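Local coordinates for Nsp15 (Middle East respiratory syndrome-related coronavirus, PDB 5YVD), which acts as a viral endoribonuclease of the EndoU family that probably cleaves RNA at uridylates, and forms a six-chain assembly here, at residues D205-F210 with L247-Y252; F213-F218 with A228-V233; C123-F128 with A134-D139. All blocks are in the same frame, centred on the assembly; numbering follows the deposited sequence.

Interaction 1 (D205-F210 with L247-Y252); sequences DMEKDF and LLIGLY
Glu207 and Ile249 bring the two helical segments nearest, with CA atoms 7.8 Å apart, where 205-210 and 248-252 run in much the same direction at 28° with their axes 11.1 Å from each other. No hydrogen bond crosses between them, and the contact is buried apolar packing. Ile249 reaches over with its CG1 branch, which stands anti to the backbone N (chi1 -174°) and extends on to CD1. That terminal methyl lies against the aliphatic part of Glu207, 3.7 Å from its CB. Nearer its backbone, the same branch puts Ile249 CG1 3.7 Å from Phe210 CD2, oblique to the ring, the two side chains running antiparallel alongside one another. The rim of Phe210 then meets the backbone at Gly250, whose CA lies near the ring plane, 3.7 Å from CE2; with no side chain there, the ring comes right up to the helix. The carboxylate of buried Glu207 is held by residues outside the two segments: OE2 accepts from Leu296 N and OE1 forms a salt bridge with Arg195. In the endoribonuclease domain, helix 215-221 packs on this pair through Phe218, set edge-to-face with Phe210, while helix 296-304 meets Met206 and Leu247.

Interaction 2 (F213-F218 with A228-V233); sequences FDSDVF and AFEHVV
Ser215 and Glu230 join the starts of two short helices, 215-221 and 229-234, through a hydrogen bond in which Ser215 OG donates to Glu230 OE1 at 2.8 Å. The carboxylate is brought there by a folded chain: CB of Glu230 leaves its helix along the flank, and a bend at chi2 (44°) swings the acid back across to the serine. The hydroxyl comes to OE1 on its syn side, 23° out of the carboxylate plane. Glu230 OE2 is also near the hydroxyl, 3.2 Å from Ser215 OG, so both carboxylate oxygens lie beside it although the bond is made to OE1. Because Ser215 is the first residue of its helix, the negative group may be favoured by the helix N terminus, though Asp216 OD1, 5.8 Å from Glu230 OE1, would partly offset this. Asp214 caps the same end, its OD1 accepting from Asp216 N at 3.2 Å, with the donor well above the carboxylate plane.

Deeper in, the contact turns aromatic. Phe218 projects toward the other helix with CG anti to the backbone N (chi1 -180°), and its CE2 edge comes to 4.2 Å from Phe229 CE1; the two side chains lie obliquely, in a light touch. The Phe229 ring is backed within its own helix by Val233, one turn on, whose CG2 stands 3.4 Å above the ring plane over the centre. A polar link toward the solvent side thus overlies a hydrophobic one. Leu296 of helix 296-304 touches both Phe218 and Phe229, and Val300 touches Phe229; helix 205-212 lies against Phe218 through Met206 and Asp209, so the contact sits among short helices.

Interaction 3 (C123-F128 with A134-D139); sequences CSLEKF and AIFISD. Unlike the reference sequence in segment 123-128: Cys123 (reference Gly).
Phe128 and Phe136 carry most of this contact between helix 124-129 and strand 134-138, whose short segments run nearly antiparallel at 153° with axes 9.3 Å apart. The aromatic part is chiefly a CH-pi contact: Phe136 CB stands over the middle of the Phe128 face, 3.4 Å from the ring centroid and only 8° off the normal. The two rings themselves are close to parallel, with planes at 27°, but are displaced laterally, centroids 5.1 Å apart, with little overlap. Both have CG anti to the backbone N, which directs each ring to the opposing segment.

Aliphatic contacts fill in around the rings. At the edge of Phe128, near its plane, the methyl of Ala134 lies 3.5 Å from CD1. At the far end of Phe136, CZ lies 3.9 Å from Leu125 CB, while Leu125 CD1 sits above that ring's face toward its rim. Backbone is met too, Phe136 CE2 approaching Leu125 CA at 3.6 Å and Phe128 CE1 lying 3.7 Å from Ile135 C. No hydrogen bond passes between the two segments.

This is the helix-on-strand half of a beta-alpha-beta unit in the middle domain: strand 115-118, helix 124-129, strand 134-138. The last strand is held between 115-118, parallel to it, and 174-178, antiparallel, and the helix covers the sheet there; Tyr176 touches both phenylalanines, and Lys178 forms a cation-pi contact with Phe128.

Followed from the N terminus, the chain first closes interaction 3, a short loop of five residues between 123-128 and 134-139 that ties a helix of the middle domain back to the strand following it. Only after this, in the endoribonuclease domain, does interaction 1 open at 205-210. Before it closes at 247-252, the chain makes interaction 2 between 213-218 and 228-233, which is therefore enclosed by the larger loop. Interactions 1 and 2 lie with centres about 10 Å apart and touch, Phe210 CZ meeting Val233 CG1, so four successive helices pack as one group. Interaction 3 lies on the opposite side of the chain's centre, its nearest atoms about 24 Å from interaction 1.

Interaction 1 (D205-F210 with L247-Y252)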
loop_
_atom_site.group_PDB
_atom_site.type_symbol
_atom_site.label_atom_id
_atom_site.label_comp_id
_atom_site.label_asym_id
_atom_site.label_seq_id
_atom_site.Cartn_x
_atom_site.Cartn_y
_atom_site.Cartn_z
ATOM N N ASP A 205 -50.833 1.483 13.580
ATOM C CA ASP A 205 -51.217 1.802 14.948
ATOM C C ASP A 205 -50.581 0.861 15.964
ATOM O O ASP A 205 -50.134 1.273 17.039
ATOM C CB ASP A 205 -52.732 1.755 15.079
ATOM C CG ASP A 205 -53.383 3.033 14.644
ATOM O OD1 ASP A 205 -52.738 4.102 14.750
ATOM O OD2 ASP A 205 -54.546 2.951 14.200
ATOM N N MET A 206 -50.547 -0.412 15.620
ATOM C CA MET A 206 -49.873 -1.394 16.449
ATOM C C MET A 206 -48.400 -1.006 16.648
ATOM O O MET A 206 -47.911 -1.005 17.777
ATOM C CB MET A 206 -49.999 -2.784 15.838
ATOM C CG MET A 206 -49.731 -3.896 16.821
ATOM S SD MET A 206 -49.393 -5.451 15.967
ATOM C CE MET A 206 -51.059 -6.067 15.756
ATOM N N GLU A 207 -47.698 -0.644 15.577
ATOM C CA GLU A 207 -46.282 -0.267 15.721
ATOM C C GLU A 207 -46.110 0.929 16.669
ATOM O O GLU A 207 -45.190 0.944 17.478
ATOM C CB GLU A 207 -45.617 -0.023 14.352
ATOM C CG GLU A 207 -45.532 -1.301 13.512
ATOM C CD GLU A 207 -44.336 -1.385 12.553
ATOM O OE1 GLU A 207 -44.026 -0.389 11.841
ATOM O OE2 GLU A 207 -43.723 -2.483 12.493
ATOM N N LYS A 208 -47.020 1.900 16.598
ATOM C CA LYS A 208 -46.938 3.089 17.462
ATOM C C LYS A 208 -47.127 2.744 18.928
ATOM O O LYS A 208 -46.378 3.229 19.800
ATOM C CB LYS A 208 -47.977 4.142 17.067
ATOM C CG LYS A 208 -47.723 4.811 15.718
ATOM C CD LYS A 208 -48.777 5.884 15.441
ATOM C CE LYS A 208 -49.005 6.104 13.955
ATOM N NZ LYS A 208 -48.342 7.365 13.534
ATOM N N ASP A 209 -48.142 1.927 19.201
ATOM C CA ASP A 209 -48.402 1.539 20.562
ATOM C C ASP A 209 -47.162 0.792 21.068
ATOM O O ASP A 209 -46.691 1.015 22.189
ATOM C CB ASP A 209 -49.665 0.664 20.655
ATOM C CG ASP A 209 -50.969 1.460 20.471
ATOM O OD1 ASP A 209 -50.956 2.715 20.449
ATOM O OD2 ASP A 209 -52.024 0.807 20.375
ATOM N N PHE A 210 -46.603 -0.058 20.211
ATOM C CA PHE A 210 -45.490 -0.862 20.609
ATOM C C PHE A 210 -44.361 0.004 21.140
ATOM O O PHE A 210 -43.756 -0.305 22.179
ATOM C CB PHE A 210 -44.984 -1.744 19.472
ATOM C CG PHE A 210 -43.848 -2.640 19.889
ATOM C CD1 PHE A 210 -44.087 -3.826 20.550
ATOM C CD2 PHE A 210 -42.533 -2.277 19.658
ATOM C CE1 PHE A 210 -43.034 -4.657 20.947
ATOM C CE2 PHE A 210 -41.487 -3.087 20.043
ATOM C CZ PHE A 210 -41.736 -4.288 20.689
ATOM N N LEU A 247 -36.960 -9.178 16.111
ATOM C CA LEU A 247 -37.734 -8.282 15.264
ATOM C C LEU A 247 -37.195 -6.882 15.434
ATOM O O LEU A 247 -36.929 -6.469 16.548
ATOM C CB LEU A 247 -39.219 -8.358 15.612
ATOM C CG LEU A 247 -40.132 -7.702 14.573
ATOM C CD1 LEU A 247 -40.251 -8.592 13.347
ATOM C CD2 LEU A 247 -41.517 -7.380 15.135
ATOM N N LEU A 248 -37.031 -6.153 14.334
ATOM C CA LEU A 248 -36.241 -4.930 14.370
ATOM C C LEU A 248 -36.884 -3.858 15.234
ATOM O O LEU A 248 -36.190 -3.139 15.965
ATOM C CB LEU A 248 -35.954 -4.364 12.986
ATOM C CG LEU A 248 -35.129 -3.051 13.042
ATOM C CD1 LEU A 248 -33.697 -3.304 13.514
ATOM C CD2 LEU A 248 -35.101 -2.301 11.711
ATOM N N ILE A 249 -38.200 -3.732 15.162
ATOM C CA ILE A 249 -38.875 -2.712 15.960
ATOM C C ILE A 249 -38.566 -2.906 17.467
ATOM O O ILE A 249 -38.396 -1.933 18.208
ATOM C CB ILE A 249 -40.388 -2.677 15.662
ATOM C CG1 ILE A 249 -41.066 -1.499 16.391
ATOM C CG2 ILE A 249 -41.041 -4.003 16.033
ATOM C CD1 ILE A 249 -42.500 -1.257 15.952
ATOM N N GLY A 250 -38.471 -4.159 17.902
ATOM C CA GLY A 250 -38.109 -4.467 19.282
ATOM C C GLY A 250 -36.659 -4.111 19.612
ATOM O O GLY A 250 -36.361 -3.626 20.706
ATOM N N LEU A 251 -35.767 -4.354 18.660
ATOM C CA LEU A 251 -34.375 -3.952 18.796
ATOM C C LEU A 251 -34.230 -2.440 18.814
ATOM O O LEU A 251 -33.470 -1.903 19.626
ATOM C CB LEU A 251 -33.507 -4.553 17.666
ATOM C CG LEU A 251 -32.073 -4.039 17.539
ATOM C CD1 LEU A 251 -31.332 -4.273 18.827
ATOM C CD2 LEU A 251 -31.316 -4.695 16.408
ATOM N N TYR A 252 -34.911 -1.755 17.906
ATOM C CA TYR A 252 -34.884 -0.291 17.896
ATOM C C TYR A 252 -35.383 0.267 19.227
ATOM O O TYR A 252 -34.707 1.105 19.866
ATOM C CB TYR A 252 -35.753 0.247 16.771
ATOM C CG TYR A 252 -36.040 1.720 16.832
ATOM C CD1 TYR A 252 -37.294 2.181 17.167
ATOM C CD2 TYR A 252 -35.064 2.652 16.526
ATOM C CE1 TYR A 252 -37.564 3.530 17.214
ATOM C CE2 TYR A 252 -35.327 4.006 16.559
ATOM C CZ TYR A 252 -36.577 4.434 16.910
ATOM O OH TYR A 252 -36.864 5.774 16.956
#

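Interaction 2 (F213-F218 with A228-V233)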
loop_
_atom_site.group_PDB
_atom_site.type_symbol
_atom_site.label_atom_id
_atom_site.label_comp_id
_atom_site.label_asym_id
_atom_site.label_seq_id
_atom_site.Cartn_x
_atom_site.Cartn_y
_atom_site.Cartn_z
ATOM N N PHE A 213 -45.960 1.900 24.584
ATOM C CA PHE A 213 -46.652 1.193 25.702
ATOM C C PHE A 213 -45.743 0.389 26.630
ATOM O O PHE A 213 -44.791 -0.243 26.198
ATOM C CB PHE A 213 -47.695 0.201 25.158
ATOM C CG PHE A 213 -48.942 0.850 24.635
ATOM C CD1 PHE A 213 -50.156 0.182 24.699
ATOM C CD2 PHE A 213 -48.920 2.135 24.085
ATOM C CE1 PHE A 213 -51.315 0.782 24.217
ATOM C CE2 PHE A 213 -50.078 2.727 23.597
ATOM C CZ PHE A 213 -51.271 2.050 23.663
ATOM N N ASP A 214 -46.071 0.373 27.911
ATOM C CA ASP A 214 -45.586 -0.690 28.788
ATOM C C ASP A 214 -45.890 -2.058 28.148
ATOM O O ASP A 214 -46.958 -2.233 27.566
ATOM C CB ASP A 214 -46.285 -0.632 30.135
ATOM C CG ASP A 214 -45.694 -1.613 31.109
ATOM O OD1 ASP A 214 -46.346 -2.628 31.435
ATOM O OD2 ASP A 214 -44.539 -1.400 31.504
ATOM N N SER A 215 -44.986 -3.023 28.311
ATOM C CA SER A 215 -45.107 -4.316 27.656
ATOM C C SER A 215 -46.363 -5.096 28.047
ATOM O O SER A 215 -47.004 -5.724 27.191
ATOM C CB SER A 215 -43.850 -5.194 27.877
ATOM O OG SER A 215 -43.945 -6.016 29.020
ATOM N N ASP A 216 -46.708 -5.064 29.331
ATOM C CA ASP A 216 -47.886 -5.796 29.813
ATOM C C ASP A 216 -49.217 -5.246 29.228
ATOM O O ASP A 216 -50.129 -6.020 28.914
ATOM C CB ASP A 216 -47.913 -5.817 31.344
ATOM C CG ASP A 216 -48.891 -6.827 31.883
ATOM O OD1 ASP A 216 -48.665 -8.046 31.690
ATOM O OD2 ASP A 216 -49.895 -6.404 32.497
ATOM N N VAL A 217 -49.284 -3.923 29.052
ATOM C CA VAL A 217 -50.466 -3.251 28.495
ATOM C C VAL A 217 -50.666 -3.570 26.996
ATOM O O VAL A 217 -51.792 -3.620 26.490
ATOM C CB VAL A 217 -50.349 -1.718 28.702
ATOM C CG1 VAL A 217 -51.461 -0.963 27.998
ATOM C CG2 VAL A 217 -50.348 -1.383 30.185
ATOM N N PHE A 218 -49.564 -3.771 26.291
ATOM C CA PHE A 218 -49.591 -4.013 24.859
ATOM C C PHE A 218 -49.956 -5.483 24.589
ATOM O O PHE A 218 -50.864 -5.780 23.793
ATOM C CB PHE A 218 -48.227 -3.632 24.250
ATOM C CG PHE A 218 -48.134 -3.842 22.754
ATOM C CD1 PHE A 218 -48.380 -2.798 21.879
ATOM C CD2 PHE A 218 -47.776 -5.076 22.238
ATOM C CE1 PHE A 218 -48.302 -2.980 20.517
ATOM C CE2 PHE A 218 -47.697 -5.279 20.883
ATOM C CZ PHE A 218 -47.964 -4.228 20.012
ATOM N N ALA A 228 -45.291 -15.303 23.583
ATOM C CA ALA A 228 -43.957 -15.021 24.099
ATOM C C ALA A 228 -43.339 -13.698 23.660
ATOM O O ALA A 228 -42.120 -13.604 23.522
ATOM C CB ALA A 228 -43.026 -16.161 23.718
ATOM N N PHE A 229 -44.146 -12.662 23.463
ATOM C CA PHE A 229 -43.611 -11.385 22.979
ATOM C C PHE A 229 -42.477 -10.862 23.851
ATOM O O PHE A 229 -41.568 -10.190 23.365
ATOM C CB PHE A 229 -44.715 -10.332 22.842
ATOM C CG PHE A 229 -45.093 -10.066 21.429
ATOM C CD1 PHE A 229 -45.115 -8.772 20.929
ATOM C CD2 PHE A 229 -45.363 -11.127 20.564
ATOM C CE1 PHE A 229 -45.423 -8.540 19.594
ATOM C CE2 PHE A 229 -45.664 -10.899 19.227
ATOM C CZ PHE A 229 -45.694 -9.603 18.744
ATOM N N GLU A 230 -42.546 -11.162 25.140
ATOM C CA GLU A 230 -41.531 -10.737 26.091
ATOM C C GLU A 230 -40.182 -11.235 25.583
ATOM O O GLU A 230 -39.255 -10.444 25.363
ATOM C CB GLU A 230 -41.872 -11.292 27.493
ATOM C CG GLU A 230 -41.893 -10.314 28.672
ATOM C CD GLU A 230 -42.584 -8.995 28.383
ATOM O OE1 GLU A 230 -43.736 -8.825 28.818
ATOM O OE2 GLU A 230 -41.949 -8.126 27.736
ATOM N N HIS A 231 -40.106 -12.539 25.333
ATOM C CA HIS A 231 -38.878 -13.167 24.818
ATOM C C HIS A 231 -38.573 -12.739 23.375
ATOM O O HIS A 231 -37.487 -12.228 23.083
ATOM C CB HIS A 231 -39.000 -14.701 24.881
ATOM C CG HIS A 231 -37.725 -15.429 24.586
ATOM N ND1 HIS A 231 -36.787 -15.716 25.554
ATOM C CD2 HIS A 231 -37.238 -15.936 23.435
ATOM C CE1 HIS A 231 -35.774 -16.368 25.014
ATOM N NE2 HIS A 231 -36.026 -16.518 23.728
ATOM N N VAL A 232 -39.547 -12.908 22.494
ATOM C CA VAL A 232 -39.291 -12.830 21.069
ATOM C C VAL A 232 -39.074 -11.383 20.609
ATOM O O VAL A 232 -38.098 -11.069 19.932
ATOM C CB VAL A 232 -40.436 -13.507 20.265
ATOM C CG1 VAL A 232 -40.202 -13.354 18.781
ATOM C CG2 VAL A 232 -40.541 -14.985 20.596
ATOM N N VAL A 233 -39.978 -10.496 20.980
ATOM C CA VAL A 233 -39.945 -9.135 20.458
ATOM C C VAL A 233 -39.258 -8.151 21.415
ATOM O O VAL A 233 -38.280 -7.491 21.049
ATOM C CB VAL A 233 -41.356 -8.656 20.131
ATOM C CG1 VAL A 233 -41.302 -7.373 19.316
ATOM C CG2 VAL A 233 -42.093 -9.745 19.351
#

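Interaction 3 (C123-F128 with A134-D139)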
loop_
_atom_site.group_PDB
_atom_site.type_symbol
_atom_site.label_atom_id
_atom_site.label_comp_id
_atom_site.label_asym_id
_atom_site.label_seq_id
_atom_site.Cartn_x
_atom_site.Cartn_y
_atom_site.Cartn_z
ATOM N N CYS A 123 -34.568 1.469 -24.994
ATOM C CA CYS A 123 -34.432 0.158 -25.643
ATOM C C CYS A 123 -34.123 -1.027 -24.738
ATOM O O CYS A 123 -33.935 -2.127 -25.240
ATOM C CB CYS A 123 -33.424 0.213 -26.806
ATOM S SG CYS A 123 -33.961 1.313 -28.141
ATOM N N SER A 124 -34.095 -0.832 -23.422
ATOM C CA SER A 124 -33.851 -1.954 -22.485
ATOM C C SER A 124 -35.023 -2.940 -22.396
ATOM O O SER A 124 -34.824 -4.143 -22.280
ATOM C CB SER A 124 -33.530 -1.446 -21.089
ATOM O OG SER A 124 -32.213 -0.971 -21.042
ATOM N N LEU A 125 -36.242 -2.427 -22.440
ATOM C CA LEU A 125 -37.401 -3.290 -22.493
ATOM C C LEU A 125 -37.250 -4.340 -23.591
ATOM O O LEU A 125 -37.190 -5.544 -23.296
ATOM C CB LEU A 125 -38.648 -2.448 -22.722
ATOM C CG LEU A 125 -39.932 -3.210 -23.013
ATOM C CD1 LEU A 125 -40.132 -4.388 -22.064
ATOM C CD2 LEU A 125 -41.099 -2.227 -22.958
ATOM N N GLU A 126 -37.163 -3.876 -24.842
ATOM C CA GLU A 126 -37.052 -4.766 -26.014
ATOM C C GLU A 126 -35.865 -5.710 -25.898
ATOM O O GLU A 126 -35.954 -6.882 -26.257
ATOM C CB GLU A 126 -36.950 -3.973 -27.313
ATOM C CG GLU A 126 -38.195 -3.133 -27.615
ATOM C CD GLU A 126 -38.187 -1.725 -27.013
ATOM O OE1 GLU A 126 -37.251 -1.368 -26.261
ATOM O OE2 GLU A 126 -39.137 -0.972 -27.287
ATOM N N LYS A 127 -34.760 -5.213 -25.356
ATOM C CA LYS A 127 -33.600 -6.072 -25.112
ATOM C C LYS A 127 -33.953 -7.168 -24.079
ATOM O O LYS A 127 -33.703 -8.377 -24.289
ATOM C CB LYS A 127 -32.387 -5.231 -24.673
ATOM C CG LYS A 127 -31.150 -5.451 -25.534
ATOM C CD LYS A 127 -30.606 -6.870 -25.367
ATOM C CE LYS A 127 -29.604 -7.261 -26.459
ATOM N NZ LYS A 127 -29.097 -8.660 -26.303
ATOM N N PHE A 128 -34.570 -6.748 -22.979
ATOM C CA PHE A 128 -35.052 -7.698 -21.998
ATOM C C PHE A 128 -35.978 -8.712 -22.644
ATOM O O PHE A 128 -35.967 -9.883 -22.243
ATOM C CB PHE A 128 -35.754 -6.987 -20.824
ATOM C CG PHE A 128 -36.578 -7.899 -19.949
ATOM C CD1 PHE A 128 -35.971 -8.774 -19.071
ATOM C CD2 PHE A 128 -37.954 -7.870 -20.002
ATOM C CE1 PHE A 128 -36.716 -9.608 -18.265
ATOM C CE2 PHE A 128 -38.703 -8.702 -19.199
ATOM C CZ PHE A 128 -38.083 -9.574 -18.326
ATOM N N ALA A 134 -33.387 -13.232 -17.367
ATOM C CA ALA A 134 -33.272 -11.803 -17.032
ATOM C C ALA A 134 -34.324 -11.292 -16.063
ATOM O O ALA A 134 -35.324 -11.952 -15.801
ATOM C CB ALA A 134 -33.335 -10.967 -18.299
ATOM N N ILE A 135 -34.076 -10.077 -15.572
ATOM C CA ILE A 135 -34.952 -9.358 -14.649
ATOM C C ILE A 135 -35.267 -7.980 -15.253
ATOM O O ILE A 135 -34.388 -7.321 -15.828
ATOM C CB ILE A 135 -34.240 -9.213 -13.280
ATOM C CG1 ILE A 135 -34.175 -10.570 -12.587
ATOM C CG2 ILE A 135 -34.922 -8.188 -12.374
ATOM C CD1 ILE A 135 -33.193 -10.620 -11.444
ATOM N N PHE A 136 -36.517 -7.543 -15.147
ATOM C CA PHE A 136 -36.882 -6.222 -15.651
ATOM C C PHE A 136 -37.487 -5.379 -14.554
ATOM O O PHE A 136 -38.333 -5.863 -13.796
ATOM C CB PHE A 136 -37.856 -6.301 -16.814
ATOM C CG PHE A 136 -37.992 -5.001 -17.551
ATOM C CD1 PHE A 136 -39.133 -4.226 -17.443
ATOM C CD2 PHE A 136 -36.940 -4.526 -18.301
ATOM C CE1 PHE A 136 -39.224 -3.005 -18.092
ATOM C CE2 PHE A 136 -37.025 -3.320 -18.962
ATOM C CZ PHE A 136 -38.166 -2.551 -18.855
ATOM N N ILE A 137 -37.046 -4.126 -14.475
ATOM C CA ILE A 137 -37.594 -3.189 -13.511
ATOM C C ILE A 137 -38.244 -2.032 -14.249
ATOM O O ILE A 137 -37.673 -1.516 -15.223
ATOM C CB ILE A 137 -36.545 -2.710 -12.466
ATOM C CG1 ILE A 137 -35.453 -1.842 -13.084
ATOM C CG2 ILE A 137 -35.900 -3.902 -11.771
ATOM C CD1 ILE A 137 -34.177 -1.748 -12.252
ATOM N N SER A 138 -39.454 -1.665 -13.808
ATOM C CA SER A 138 -40.176 -0.562 -14.415
ATOM C C SER A 138 -41.117 0.152 -13.473
ATOM O O SER A 138 -41.570 -0.386 -12.476
ATOM C CB SER A 138 -40.937 -1.007 -15.687
ATOM O OG SER A 138 -42.334 -1.101 -15.479
ATOM N N ASP A 139 -41.408 1.387 -13.845
ATOM C CA ASP A 139 -42.261 2.280 -13.081
ATOM C C ASP A 139 -43.735 2.041 -13.409
ATOM O O ASP A 139 -44.608 2.580 -12.727
ATOM C CB ASP A 139 -41.887 3.757 -13.349
ATOM C CG ASP A 139 -41.684 4.074 -14.844
ATOM O OD1 ASP A 139 -41.821 3.173 -15.710
ATOM O OD2 ASP A 139 -41.360 5.239 -15.155
#